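Local atomic coordinates of integral membrane indolylacetylinositol arabinosyltransferase EmbB (Mycolicibacterium smegmatis MC2 155, PDB entry 7BVC), a protein that probably transfers arabinose during the polymerization of the arabinan of mycobacterial arabinogalactan, and binds the drug ethambutol. Residues A109-M114 with V127-V132; V116-T121 with V135-V140; R147-S152 with D160-T165; S152-T157 with N184-I189; L1026-S1031 with F1051-E1056. All blocks are in the same frame, centred on the assembly; numbering follows the deposited sequence.

Interaction 1 (A109-M114 with V127-V132); sequences AALNAM and VRNVVV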
# COMPACT_ATOMS: atom_id res chain seq x y z
N ALA B 109 17.17 -5.89 29.64
CA ALA B 109 18.27 -5.20 30.30
C ALA B 109 19.62 -5.74 29.86
O ALA B 109 20.58 -4.97 29.73
CB ALA B 109 18.13 -5.31 31.82
N ALA B 110 19.73 -7.05 29.64
CA ALA B 110 20.98 -7.61 29.17
C ALA B 110 21.20 -7.32 27.69
O ALA B 110 22.35 -7.22 27.25
CB ALA B 110 21.00 -9.12 29.41
N LEU B 111 20.13 -7.19 26.92
CA LEU B 111 20.26 -6.93 25.49
C LEU B 111 20.64 -5.48 25.22
O LEU B 111 21.32 -5.19 24.23
CB LEU B 111 18.96 -7.29 24.77
CG LEU B 111 18.73 -6.76 23.35
CD1 LEU B 111 19.72 -7.37 22.38
CD2 LEU B 111 17.30 -7.04 22.91
N ASN B 112 20.21 -4.55 26.08
CA ASN B 112 20.44 -3.13 25.84
C ASN B 112 21.52 -2.51 26.71
O ASN B 112 22.14 -1.54 26.28
CB ASN B 112 19.14 -2.35 26.05
CG ASN B 112 18.16 -2.54 24.91
OD1 ASN B 112 18.32 -1.97 23.83
ND2 ASN B 112 17.13 -3.34 25.15
N ALA B 113 21.76 -3.03 27.90
CA ALA B 113 22.64 -2.39 28.86
C ALA B 113 23.87 -3.25 29.14
O ALA B 113 24.07 -4.30 28.53
CB ALA B 113 21.88 -2.07 30.14
N MET B 114 24.70 -2.78 30.07
CA MET B 114 25.91 -3.47 30.48
C MET B 114 25.75 -3.98 31.91
O MET B 114 25.38 -3.21 32.81
CB MET B 114 27.13 -2.55 30.40
CG MET B 114 28.31 -3.02 31.23
SD MET B 114 29.41 -1.67 31.72
CE MET B 114 30.40 -1.49 30.23
N VAL B 127 27.77 -7.15 27.69
CA VAL B 127 27.45 -5.88 27.06
C VAL B 127 26.67 -6.14 25.78
O VAL B 127 27.25 -6.57 24.77
CB VAL B 127 28.71 -5.05 26.78
CG1 VAL B 127 28.36 -3.78 26.04
CG2 VAL B 127 29.44 -4.72 28.07
N ARG B 128 25.36 -5.89 25.80
CA ARG B 128 24.49 -6.08 24.65
C ARG B 128 24.53 -7.52 24.15
O ARG B 128 24.75 -7.79 22.97
CB ARG B 128 24.84 -5.10 23.52
CG ARG B 128 24.79 -3.64 23.93
CD ARG B 128 24.85 -2.73 22.72
NE ARG B 128 24.47 -1.36 23.05
CZ ARG B 128 23.26 -0.86 22.88
NH1 ARG B 128 22.29 -1.62 22.37
NH2 ARG B 128 23.00 0.40 23.21
N ASN B 129 24.32 -8.46 25.08
CA ASN B 129 24.28 -9.89 24.78
C ASN B 129 25.58 -10.38 24.15
O ASN B 129 25.58 -11.28 23.32
CB ASN B 129 23.09 -10.24 23.89
CG ASN B 129 21.82 -10.47 24.67
OD1 ASN B 129 21.86 -10.79 25.86
ND2 ASN B 129 20.68 -10.31 24.02
N VAL B 130 26.70 -9.78 24.55
CA VAL B 130 28.02 -10.16 24.06
C VAL B 130 28.88 -10.41 25.30
O VAL B 130 29.26 -9.46 26.00
CB VAL B 130 28.65 -9.09 23.16
CG1 VAL B 130 30.12 -9.36 22.95
CG2 VAL B 130 27.92 -9.04 21.82
N VAL B 131 29.16 -11.68 25.58
CA VAL B 131 29.94 -12.02 26.77
C VAL B 131 31.37 -11.53 26.59
O VAL B 131 32.06 -11.91 25.64
CB VAL B 131 29.87 -13.53 27.05
CG1 VAL B 131 30.22 -14.33 25.80
CG2 VAL B 131 30.81 -13.89 28.19
N VAL B 132 31.81 -10.66 27.50
CA VAL B 132 33.14 -10.07 27.45
C VAL B 132 33.86 -10.40 28.75
O VAL B 132 33.35 -10.10 29.84
CB VAL B 132 33.07 -8.55 27.24
CG1 VAL B 132 34.45 -7.94 27.27
CG2 VAL B 132 32.36 -8.22 25.94
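The carbonyl oxygens at and just past the end of helix 109-112 meet the turn that follows strand 122-127. Asn-129 N gives a weak hydrogen bond to Ala-110 O at 3.2 Å, bent to 135° at the hydrogen. Arg-128 N gives a second weak hydrogen bond to Ala-113 O, long at 3.4 Å but nearly straight (168°). Between the two, Arg-128 CA brings its hydrogen to Leu-111 O, 3.3 Å away. The side chain of Arg-128 runs extended from CG to NE, with CG beside its own backbone N (chi1 -57°). This lays the guanidinium under Asn-112 O, which sits over the centre of one face, 3.6 Å above the plane. The polar end of Arg-128 is held elsewhere, by NE bonding to Arg-186 O. The Asn-129 side chain crosses Leu-111 obliquely, its ND2 3.5 Å from Leu-111 CD1. Past the helix, Met-114 and Val-127 form an antiparallel non-hydrogen-bonded pair. Their side chains lie side by side and point the same way, with Met-114 CG 3.8 Å from Val-127 CG2. This pair belongs to the antiparallel sheet of the concanavalin-like domain. Arg-128 and Asn-129 both have positive phi, and in this tight turn their N-H groups face the carbonyls of Ala-113 and Ala-110. The positive guanidinium beside the carbonyls at the C-terminal end of the helix is consistent with a favourable electrostatic contact.

Interaction 2 (V116-T121 with V135-V140); sequences VNVTET and VNRDRV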
# COMPACT_ATOMS: atom_id res chain seq x y z
N VAL B 116 27.50 -6.46 35.12
CA VAL B 116 28.69 -7.09 35.69
C VAL B 116 28.19 -8.06 36.76
O VAL B 116 27.97 -7.69 37.91
CB VAL B 116 29.67 -6.07 36.27
CG1 VAL B 116 30.92 -6.77 36.78
CG2 VAL B 116 30.03 -5.03 35.23
N ASN B 117 28.01 -9.31 36.37
CA ASN B 117 27.39 -10.31 37.23
C ASN B 117 28.43 -11.16 37.94
O ASN B 117 29.55 -11.37 37.45
CB ASN B 117 26.46 -11.21 36.42
CG ASN B 117 25.33 -10.44 35.78
OD1 ASN B 117 25.42 -10.05 34.61
ND2 ASN B 117 24.25 -10.22 36.52
N VAL B 118 28.04 -11.67 39.11
CA VAL B 118 28.87 -12.56 39.92
C VAL B 118 27.98 -13.72 40.35
O VAL B 118 27.13 -13.57 41.23
CB VAL B 118 29.47 -11.85 41.14
CG1 VAL B 118 30.10 -12.86 42.08
CG2 VAL B 118 30.50 -10.82 40.70
N THR B 119 28.17 -14.88 39.72
CA THR B 119 27.42 -16.08 40.06
C THR B 119 28.22 -16.87 41.10
O THR B 119 29.15 -16.35 41.72
CB THR B 119 27.12 -16.88 38.80
OG1 THR B 119 26.83 -15.97 37.73
CG2 THR B 119 25.90 -17.78 38.98
N GLU B 120 27.86 -18.14 41.33
CA GLU B 120 28.66 -19.00 42.19
C GLU B 120 29.91 -19.53 41.49
O GLU B 120 30.79 -20.07 42.16
CB GLU B 120 27.85 -20.19 42.69
CG GLU B 120 26.64 -19.88 43.55
CD GLU B 120 25.39 -19.69 42.72
OE1 GLU B 120 25.48 -19.81 41.48
OE2 GLU B 120 24.32 -19.43 43.29
N THR B 121 29.99 -19.40 40.17
CA THR B 121 31.09 -19.97 39.41
C THR B 121 31.76 -18.99 38.45
O THR B 121 32.75 -19.36 37.82
CB THR B 121 30.61 -21.18 38.60
OG1 THR B 121 29.57 -20.78 37.70
CG2 THR B 121 30.08 -22.28 39.52
N VAL B 135 35.34 -14.90 33.66
CA VAL B 135 36.42 -15.43 34.48
C VAL B 135 35.82 -16.32 35.56
O VAL B 135 34.67 -16.13 35.96
CB VAL B 135 37.27 -14.27 35.09
CG1 VAL B 135 38.10 -14.73 36.27
CG2 VAL B 135 38.17 -13.66 34.03
N ASN B 136 36.58 -17.31 36.01
CA ASN B 136 36.13 -18.15 37.11
C ASN B 136 36.16 -17.37 38.43
O ASN B 136 37.02 -16.52 38.65
CB ASN B 136 36.98 -19.41 37.22
CG ASN B 136 36.67 -20.41 36.12
OD1 ASN B 136 35.51 -20.63 35.77
ND2 ASN B 136 37.71 -21.03 35.57
N ARG B 137 35.21 -17.70 39.31
CA ARG B 137 34.94 -16.88 40.48
C ARG B 137 36.10 -16.89 41.47
O ARG B 137 36.66 -15.84 41.82
CB ARG B 137 33.65 -17.35 41.15
CG ARG B 137 33.49 -16.89 42.59
CD ARG B 137 32.95 -15.48 42.65
NE ARG B 137 32.48 -15.14 43.99
CZ ARG B 137 31.27 -15.45 44.46
NH1 ARG B 137 30.42 -16.12 43.70
NH2 ARG B 137 30.93 -15.10 45.69
N ASP B 138 36.48 -18.08 41.95
CA ASP B 138 37.49 -18.18 43.00
C ASP B 138 38.87 -17.72 42.55
O ASP B 138 39.75 -17.53 43.40
CB ASP B 138 37.55 -19.61 43.54
CG ASP B 138 37.65 -20.65 42.44
OD1 ASP B 138 38.49 -20.50 41.54
OD2 ASP B 138 36.88 -21.63 42.49
N ARG B 139 39.10 -17.55 41.25
CA ARG B 139 40.37 -16.99 40.80
C ARG B 139 40.44 -15.50 41.09
O ARG B 139 41.46 -15.00 41.58
CB ARG B 139 40.56 -17.25 39.30
CG ARG B 139 41.96 -16.96 38.81
CD ARG B 139 42.38 -17.96 37.75
NE ARG B 139 41.45 -17.98 36.62
CZ ARG B 139 41.71 -17.43 35.44
NH1 ARG B 139 42.87 -16.83 35.22
NH2 ARG B 139 40.81 -17.49 34.47
N VAL B 140 39.36 -14.76 40.81
CA VAL B 140 39.28 -13.37 41.23
C VAL B 140 39.24 -13.29 42.75
O VAL B 140 39.83 -12.39 43.36
CB VAL B 140 38.06 -12.68 40.60
CG1 VAL B 140 37.90 -11.27 41.14
CG2 VAL B 140 38.19 -12.65 39.09
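Arg-137 carries this contact. Its CB points toward the 116-121 segment, and CG lies anti to the backbone N (chi1 161°). A bend at chi2 (82°) then turns the chain along the end of the strand. The tight part is at Val-118, whose side chain crosses that of Arg-137 at about a right angle. Val-118 CG1 lies over one face of the guanidinium, 3.5 Å above the plane and offset toward the rim. The same methyl is 3.9 Å from Arg-137 CD, so it packs on the last methylene as well as on the charged group. Thr-119 O and Glu-120 CA lie at the guanidinium edge, near its plane. A weak hydrogen bond from Arg-137 NH1 to Pro-93 O gives the group a further partner.

Strand 114-118 ends here. It lies between strands 97-100 and 122-127 in the antiparallel sheet of the concanavalin-like domain. Strand 134-136 pairs with 122-127 in turn, and Asn-136 takes the N-cap position of the short helix 137-140. The contact thus joins the end of one strand to the start of this helix, across the strand that separates them in the sheet.

The looser side is at Thr-121 and Asn-136, both exposed. Arg-137 N gives Thr-121 O a weak hydrogen bond of 3.3 Å, bent to 140°. Asn-136 OD1 comes within 3.7 Å of Thr-121 O. The Glu-120 carboxylate is exposed too; its OE1 is 6.6 Å from Arg-137 NH1, too far for a salt bridge. The CB atoms of Thr-119, Glu-120 and Thr-121 all point away from the 135-140 segment.

Interaction 3 (R147-S152 with D160-T165); sequences RIEITS and DFVGLT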
# COMPACT_ATOMS: atom_id res chain seq x y z
N ARG B 147 42.23 -5.11 40.37
CA ARG B 147 41.12 -4.29 39.90
C ARG B 147 40.44 -5.00 38.74
O ARG B 147 40.84 -6.09 38.33
CB ARG B 147 41.61 -2.90 39.46
CG ARG B 147 42.09 -1.99 40.57
CD ARG B 147 42.78 -0.76 40.01
NE ARG B 147 44.21 -0.98 39.83
CZ ARG B 147 44.84 -0.90 38.67
NH1 ARG B 147 46.14 -1.12 38.60
NH2 ARG B 147 44.16 -0.60 37.57
N ILE B 148 39.38 -4.37 38.23
CA ILE B 148 38.71 -4.76 37.00
C ILE B 148 38.30 -3.48 36.29
O ILE B 148 37.56 -2.67 36.85
CB ILE B 148 37.47 -5.64 37.25
CG1 ILE B 148 37.86 -6.96 37.93
CG2 ILE B 148 36.74 -5.92 35.95
CD1 ILE B 148 36.68 -7.77 38.41
N GLU B 149 38.77 -3.29 35.06
CA GLU B 149 38.60 -2.04 34.34
C GLU B 149 37.85 -2.29 33.04
O GLU B 149 38.33 -3.03 32.18
CB GLU B 149 39.96 -1.38 34.07
CG GLU B 149 40.62 -0.86 35.34
CD GLU B 149 42.01 -0.31 35.10
OE1 GLU B 149 42.56 -0.54 34.00
OE2 GLU B 149 42.55 0.35 36.01
N ILE B 150 36.69 -1.65 32.89
CA ILE B 150 35.67 -2.10 31.95
C ILE B 150 35.46 -1.08 30.84
O ILE B 150 34.32 -0.78 30.46
CB ILE B 150 34.35 -2.41 32.69
CG1 ILE B 150 34.65 -3.11 34.02
CG2 ILE B 150 33.48 -3.34 31.87
CD1 ILE B 150 33.43 -3.42 34.84
N THR B 151 36.56 -0.50 30.35
CA THR B 151 36.50 0.66 29.47
C THR B 151 35.63 0.40 28.24
O THR B 151 35.61 -0.71 27.70
CB THR B 151 37.91 1.06 29.04
OG1 THR B 151 38.72 1.30 30.20
CG2 THR B 151 37.89 2.32 28.20
N SER B 152 34.89 1.43 27.81
CA SER B 152 34.04 1.32 26.64
C SER B 152 33.96 2.68 25.96
O SER B 152 33.43 3.63 26.53
CB SER B 152 32.64 0.83 27.02
OG SER B 152 31.79 0.76 25.88
N ASP B 160 39.62 -5.47 31.64
CA ASP B 160 40.94 -5.85 32.12
C ASP B 160 40.83 -6.35 33.55
O ASP B 160 40.05 -5.83 34.35
CB ASP B 160 41.91 -4.67 32.08
CG ASP B 160 42.16 -4.18 30.67
OD1 ASP B 160 42.02 -4.97 29.73
OD2 ASP B 160 42.49 -2.99 30.51
N PHE B 161 41.65 -7.35 33.88
CA PHE B 161 41.61 -8.02 35.17
C PHE B 161 42.97 -7.92 35.84
O PHE B 161 43.55 -8.94 36.22
CB PHE B 161 41.21 -9.49 35.01
CG PHE B 161 39.74 -9.71 34.90
CD1 PHE B 161 39.10 -9.63 33.67
CD2 PHE B 161 38.98 -10.01 36.02
CE1 PHE B 161 37.74 -9.84 33.57
CE2 PHE B 161 37.63 -10.21 35.92
CZ PHE B 161 37.00 -10.13 34.70
N VAL B 162 43.48 -6.69 35.97
CA VAL B 162 44.85 -6.40 36.37
C VAL B 162 45.29 -7.28 37.53
O VAL B 162 44.60 -7.37 38.56
CB VAL B 162 45.00 -4.92 36.74
CG1 VAL B 162 46.47 -4.56 36.92
CG2 VAL B 162 44.34 -4.04 35.70
N GLY B 163 46.43 -7.94 37.37
CA GLY B 163 46.93 -8.90 38.33
C GLY B 163 46.80 -10.35 37.88
O GLY B 163 47.54 -11.20 38.38
N LEU B 164 45.89 -10.63 36.96
CA LEU B 164 45.66 -11.98 36.46
C LEU B 164 46.27 -12.15 35.08
O LEU B 164 46.40 -11.20 34.31
CB LEU B 164 44.16 -12.28 36.40
CG LEU B 164 43.53 -13.02 37.59
CD1 LEU B 164 43.46 -12.11 38.80
CD2 LEU B 164 42.16 -13.54 37.22
N THR B 165 46.66 -13.39 34.78
CA THR B 165 47.10 -13.79 33.45
C THR B 165 46.25 -14.96 32.98
O THR B 165 45.65 -15.68 33.78
CB THR B 165 48.58 -14.18 33.44
OG1 THR B 165 48.79 -15.29 34.33
CG2 THR B 165 49.45 -13.02 33.88
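Asp-160 O takes two contacts from the opposite backbone. Glu-149 N gives it a hydrogen bond of 2.9 Å, 159° at the hydrogen, directed at a lone pair in the carbonyl plane. Ile-148 CA adds a C-H contact at 3.2 Å. The return bond runs from Asp-160 N to Glu-149 O at 2.8 Å. Together the two N-H bonds make a single antiparallel hydrogen-bonded bridge. It lies in the concanavalin-like domain, where strand 147-149 is an outer strand of a three-stranded sheet. Past Asp-160 the chain folds into a type II turn from Phe-161 to Leu-164, closed by Leu-164 N bonding to Phe-161 O. Gly-163 has the positive phi expected at the third position of such a turn.

The side chains fall on two sides. On one, Ile-148 and Phe-161 lie side by side and point the same way. Ile-148 CG2 is over one face of the ring, and Ile-148 CD1 is 3.6 Å from Phe-161 CE2. On the other, Arg-147 is bent at chi3 (-90°), which sets its guanidinium beside Val-162, whose CB lies over one face, toward the rim. The Glu-149 carboxylate meets the guanidinium edge in plane, forming a salt bridge within the strand. That bridge may partly offset the like charge of Asp-160, whose OD2 is 4.3 Å from Glu-149 OE1. Asp-160 also has a long, weak ion pair with Arg-177. Val-162 CG1 is 3.8 Å from Arg-147 NH1.

Interaction 4 (S152-T157 with N184-I189); sequences SNLDGT and NLRPAI
Thr-157 has OG1 beside its own backbone N and anti to the carbonyl carbon (chi1 -41°), which aims the hydroxyl at Leu-185. Ser-152 has OG anti to its N (chi1 179°), so it too is turned to the 184-189 segment. Both segments are largely loop in the concanavalin-like domain. The first runs from after strand 147-149 into the start of strand 157-159, and the second precedes strand 191-192. Thr-157 OG1 gives a weak hydrogen bond to Leu-185 O at 3.3 Å. It also touches Leu-185 CB, and the two side chains cross at about a right angle. Ser-152 OG comes near the same carbonyl, 3.8 Å from Leu-185 O. It also lies near the proline ring, with Pro-187 CD at 3.9 Å. Both hydroxyls thus face Leu-185 O, Thr-157 by a weak hydrogen bond and Ser-152 at a longer distance.

Arg-186 takes a different path. Its chain bends at chi2 and again at chi3, which carries CD past the backbone of Asn-153, 4.1 Å from Asn-153 O. The guanidinium is held from outside the two segments, by NE bonding to Pro-76 O. Asn-184 O in turn accepts a bond from Arg-1079 NE, linking this loop to the C-terminal region of the chain. Leu-154 crosses the arginine obliquely. Its CD2 methyl ends 3.3 Å from Arg-186 NH1.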
# COMPACT_ATOMS: atom_id res chain seq x y z
N SER B 152 34.89 1.43 27.81
CA SER B 152 34.04 1.32 26.64
C SER B 152 33.96 2.68 25.96
O SER B 152 33.43 3.63 26.53
CB SER B 152 32.64 0.83 27.02
OG SER B 152 31.79 0.76 25.88
N ASN B 153 34.48 2.77 24.74
CA ASN B 153 34.51 4.02 23.99
C ASN B 153 34.44 3.70 22.50
O ASN B 153 34.06 2.59 22.11
CB ASN B 153 35.76 4.85 24.37
CG ASN B 153 37.02 4.01 24.40
OD1 ASN B 153 37.02 2.86 23.97
ND2 ASN B 153 38.10 4.59 24.90
N LEU B 154 34.79 4.68 21.66
CA LEU B 154 34.72 4.52 20.22
C LEU B 154 35.73 3.51 19.68
O LEU B 154 35.60 3.10 18.52
CB LEU B 154 34.94 5.86 19.52
CG LEU B 154 33.87 6.94 19.66
CD1 LEU B 154 34.38 8.25 19.09
CD2 LEU B 154 32.61 6.51 18.95
N ASP B 155 36.72 3.11 20.47
CA ASP B 155 37.67 2.10 20.02
C ASP B 155 37.08 0.70 20.18
O ASP B 155 37.11 -0.11 19.25
CB ASP B 155 38.98 2.22 20.79
CG ASP B 155 39.72 3.50 20.47
OD1 ASP B 155 39.57 4.01 19.34
OD2 ASP B 155 40.45 4.01 21.35
N GLY B 156 36.56 0.40 21.36
CA GLY B 156 35.94 -0.89 21.60
C GLY B 156 35.74 -1.09 23.08
O GLY B 156 36.24 -0.34 23.92
N THR B 157 34.98 -2.14 23.40
CA THR B 157 34.71 -2.52 24.78
C THR B 157 35.78 -3.49 25.25
O THR B 157 35.99 -4.54 24.63
CB THR B 157 33.32 -3.15 24.90
OG1 THR B 157 32.39 -2.42 24.09
CG2 THR B 157 32.85 -3.12 26.34
N ASN B 184 30.04 0.04 18.13
CA ASN B 184 28.60 -0.07 18.33
C ASN B 184 28.25 -0.91 19.54
O ASN B 184 27.11 -1.37 19.66
CB ASN B 184 27.94 -0.65 17.08
CG ASN B 184 27.92 0.33 15.92
OD1 ASN B 184 27.76 1.54 16.11
ND2 ASN B 184 28.09 -0.19 14.71
N LEU B 185 29.20 -1.11 20.45
CA LEU B 185 28.97 -1.88 21.67
C LEU B 185 28.89 -0.98 22.90
O LEU B 185 29.22 -1.41 24.01
CB LEU B 185 30.07 -2.93 21.85
CG LEU B 185 29.86 -4.30 21.19
CD1 LEU B 185 30.85 -5.31 21.74
CD2 LEU B 185 28.44 -4.79 21.39
N ARG B 186 28.46 0.26 22.72
CA ARG B 186 28.32 1.17 23.85
C ARG B 186 26.96 0.96 24.50
O ARG B 186 25.94 1.05 23.82
CB ARG B 186 28.49 2.61 23.39
CG ARG B 186 29.75 2.84 22.58
CD ARG B 186 30.32 4.23 22.79
NE ARG B 186 29.50 5.27 22.18
CZ ARG B 186 29.41 5.48 20.87
NH1 ARG B 186 30.07 4.72 20.02
NH2 ARG B 186 28.64 6.46 20.42
N PRO B 187 26.91 0.70 25.80
CA PRO B 187 25.65 0.32 26.44
C PRO B 187 24.67 1.49 26.48
O PRO B 187 25.02 2.65 26.30
CB PRO B 187 26.08 -0.09 27.84
CG PRO B 187 27.31 0.70 28.09
CD PRO B 187 28.02 0.78 26.77
N ALA B 188 23.41 1.14 26.72
CA ALA B 188 22.34 2.12 26.88
C ALA B 188 22.22 2.46 28.36
O ALA B 188 22.01 1.57 29.19
CB ALA B 188 21.02 1.58 26.34
N ILE B 189 22.35 3.74 28.68
CA ILE B 189 22.38 4.18 30.07
C ILE B 189 20.99 4.62 30.50
O ILE B 189 20.34 5.42 29.83
CB ILE B 189 23.41 5.31 30.26
CG1 ILE B 189 24.78 4.88 29.75
CG2 ILE B 189 23.49 5.70 31.73
CD1 ILE B 189 25.45 3.85 30.60

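Interaction 5 (L1026-S1031 with F1051-E1056); sequences LLLRAS and FDTVVE
Arg-1029 and Asp-1052 are joined by two backbone hydrogen bonds. Asp-1052 N reaches Arg-1029 O at 2.9 Å and is nearly straight, 169° at the hydrogen. Arg-1029 N reaches Asp-1052 O over the same length but more bent, at 147°. Both donors lie in the carbonyl plane of their acceptors. C-H contacts flank the pair: Phe-1051 CA lies 3.4 Å from Arg-1029 O, and Leu-1028 CA also approaches Asp-1052 O.

Non-hydrogen-bonded pairs follow on either side, Leu-1028 with Thr-1053 and Ala-1030 with Phe-1051. The register is that of a beta hairpin of strands 1028-1037 and 1047-1053. The hairpin lies inside the mixed sheet of the C-terminal domain, with strand 737-739 beyond one strand and 996-999 beyond the other. Helix 1024-1027 runs straight into the first strand at Leu-1028.

Leu-1028, Ala-1030, Phe-1051 and Thr-1053 share one face. Leu-1028 crosses Phe-1051 at about a right angle. Its CD1 makes a CH-pi contact over the ring face, 4.2 Å from the centroid and 24° off the normal. The other branch, Leu-1028 CD2, turns to Thr-1053 CG2. Ala-1030 CB touches the ring at Phe-1051 CE1, 3.6 Å away.

On the other face Arg-1029 extends from CG to NE. Val-1054 CG1 lies over the centre of its guanidinium, 4.1 Å above the plane. The second methyl, Val-1054 CG2, packs on the last turn of the helix, 3.3 Å from Leu-1027 O. Val-1054 also touches Glu-105, a residue of the concanavalin-like region.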
# COMPACT_ATOMS: atom_id res chain seq x y z
N LEU B 1026 12.89 -0.12 29.74
CA LEU B 1026 14.03 -0.52 30.56
C LEU B 1026 13.87 -0.11 32.01
O LEU B 1026 14.40 -0.78 32.90
CB LEU B 1026 15.32 0.08 30.00
CG LEU B 1026 16.02 -0.61 28.84
CD1 LEU B 1026 17.18 0.24 28.35
CD2 LEU B 1026 16.51 -1.98 29.26
N LEU B 1027 13.15 0.98 32.28
CA LEU B 1027 13.10 1.56 33.61
C LEU B 1027 11.79 1.33 34.35
O LEU B 1027 11.80 1.23 35.58
CB LEU B 1027 13.38 3.06 33.54
CG LEU B 1027 13.51 3.83 34.85
CD1 LEU B 1027 14.48 3.14 35.79
CD2 LEU B 1027 13.94 5.26 34.59
N LEU B 1028 10.67 1.22 33.65
CA LEU B 1028 9.36 1.22 34.28
C LEU B 1028 8.51 0.07 33.75
O LEU B 1028 8.86 -0.60 32.78
CB LEU B 1028 8.63 2.55 34.05
CG LEU B 1028 9.41 3.82 34.42
CD1 LEU B 1028 8.81 5.03 33.74
CD2 LEU B 1028 9.44 4.01 35.92
N ARG B 1029 7.38 -0.16 34.42
CA ARG B 1029 6.41 -1.17 34.03
C ARG B 1029 5.04 -0.51 33.88
O ARG B 1029 4.61 0.22 34.77
CB ARG B 1029 6.33 -2.30 35.06
CG ARG B 1029 7.51 -3.27 35.01
CD ARG B 1029 7.59 -4.07 36.30
NE ARG B 1029 8.47 -5.23 36.17
CZ ARG B 1029 8.97 -5.91 37.20
NH1 ARG B 1029 8.67 -5.55 38.44
NH2 ARG B 1029 9.76 -6.95 36.98
N ALA B 1030 4.37 -0.77 32.76
CA ALA B 1030 3.12 -0.11 32.43
C ALA B 1030 1.92 -1.01 32.72
O ALA B 1030 1.96 -2.22 32.49
CB ALA B 1030 3.10 0.31 30.96
N SER B 1031 0.85 -0.40 33.21
CA SER B 1031 -0.38 -1.14 33.50
C SER B 1031 -1.58 -0.30 33.11
O SER B 1031 -1.66 0.89 33.44
CB SER B 1031 -0.45 -1.51 34.99
OG SER B 1031 -0.57 -0.35 35.80
N PHE B 1051 2.69 3.90 35.44
CA PHE B 1051 4.09 3.48 35.42
C PHE B 1051 4.54 3.17 36.84
O PHE B 1051 4.47 4.04 37.71
CB PHE B 1051 4.97 4.56 34.80
CG PHE B 1051 5.03 4.50 33.30
CD1 PHE B 1051 5.13 3.29 32.65
CD2 PHE B 1051 4.99 5.66 32.55
CE1 PHE B 1051 5.18 3.24 31.27
CE2 PHE B 1051 5.04 5.61 31.18
CZ PHE B 1051 5.14 4.40 30.54
N ASP B 1052 4.99 1.94 37.06
CA ASP B 1052 5.53 1.52 38.34
C ASP B 1052 7.02 1.23 38.20
O ASP B 1052 7.45 0.62 37.22
CB ASP B 1052 4.80 0.28 38.86
CG ASP B 1052 3.29 0.41 38.76
OD1 ASP B 1052 2.70 -0.14 37.81
OD2 ASP B 1052 2.70 1.07 39.65
N THR B 1053 7.79 1.68 39.18
CA THR B 1053 9.23 1.51 39.14
C THR B 1053 9.60 0.05 39.38
O THR B 1053 8.90 -0.69 40.09
CB THR B 1053 9.91 2.39 40.18
OG1 THR B 1053 9.42 2.06 41.48
CG2 THR B 1053 9.62 3.86 39.90
N VAL B 1054 10.71 -0.37 38.78
CA VAL B 1054 11.24 -1.70 39.01
C VAL B 1054 12.07 -1.75 40.29
O VAL B 1054 11.96 -2.70 41.07
CB VAL B 1054 12.07 -2.15 37.79
CG1 VAL B 1054 12.40 -3.62 37.90
CG2 VAL B 1054 11.31 -1.87 36.51
N VAL B 1055 12.90 -0.74 40.51
CA VAL B 1055 13.64 -0.56 41.75
C VAL B 1055 13.58 0.91 42.14
O VAL B 1055 13.38 1.78 41.29
CB VAL B 1055 15.11 -1.03 41.63
CG1 VAL B 1055 15.17 -2.55 41.56
CG2 VAL B 1055 15.75 -0.42 40.40
N GLU B 1056 13.74 1.18 43.43
CA GLU B 1056 13.59 2.54 43.94
C GLU B 1056 14.91 3.28 43.81
O GLU B 1056 15.91 2.89 44.42
CB GLU B 1056 13.12 2.50 45.39
CG GLU B 1056 12.55 3.81 45.91
CD GLU B 1056 13.63 4.77 46.39
OE1 GLU B 1056 14.71 4.29 46.80
OE2 GLU B 1056 13.38 5.99 46.38

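In the fold
Interactions 1 to 4 lie in the concanavalin-like domain and interaction 5 in the C-terminal domain. Interactions 1 and 2 alternate along the chain and reach the same five-stranded sheet, their centres about 17 Å apart. Interactions 3 and 4 follow; their segments also alternate, and they share Ser-152. Interaction 4 is nearest to interaction 1, about 11 Å between centres, and a hydrogen bond probably links Asn-112 to Ala-188. Phe-161 of interaction 3 packs on Val-135 of interaction 2. The centre of interaction 5 lies about 20 Å from that of interaction 1, yet Leu-1026 touches Ala-109 and Asn-112. Helix 109-112 is thus one place where the two domains meet.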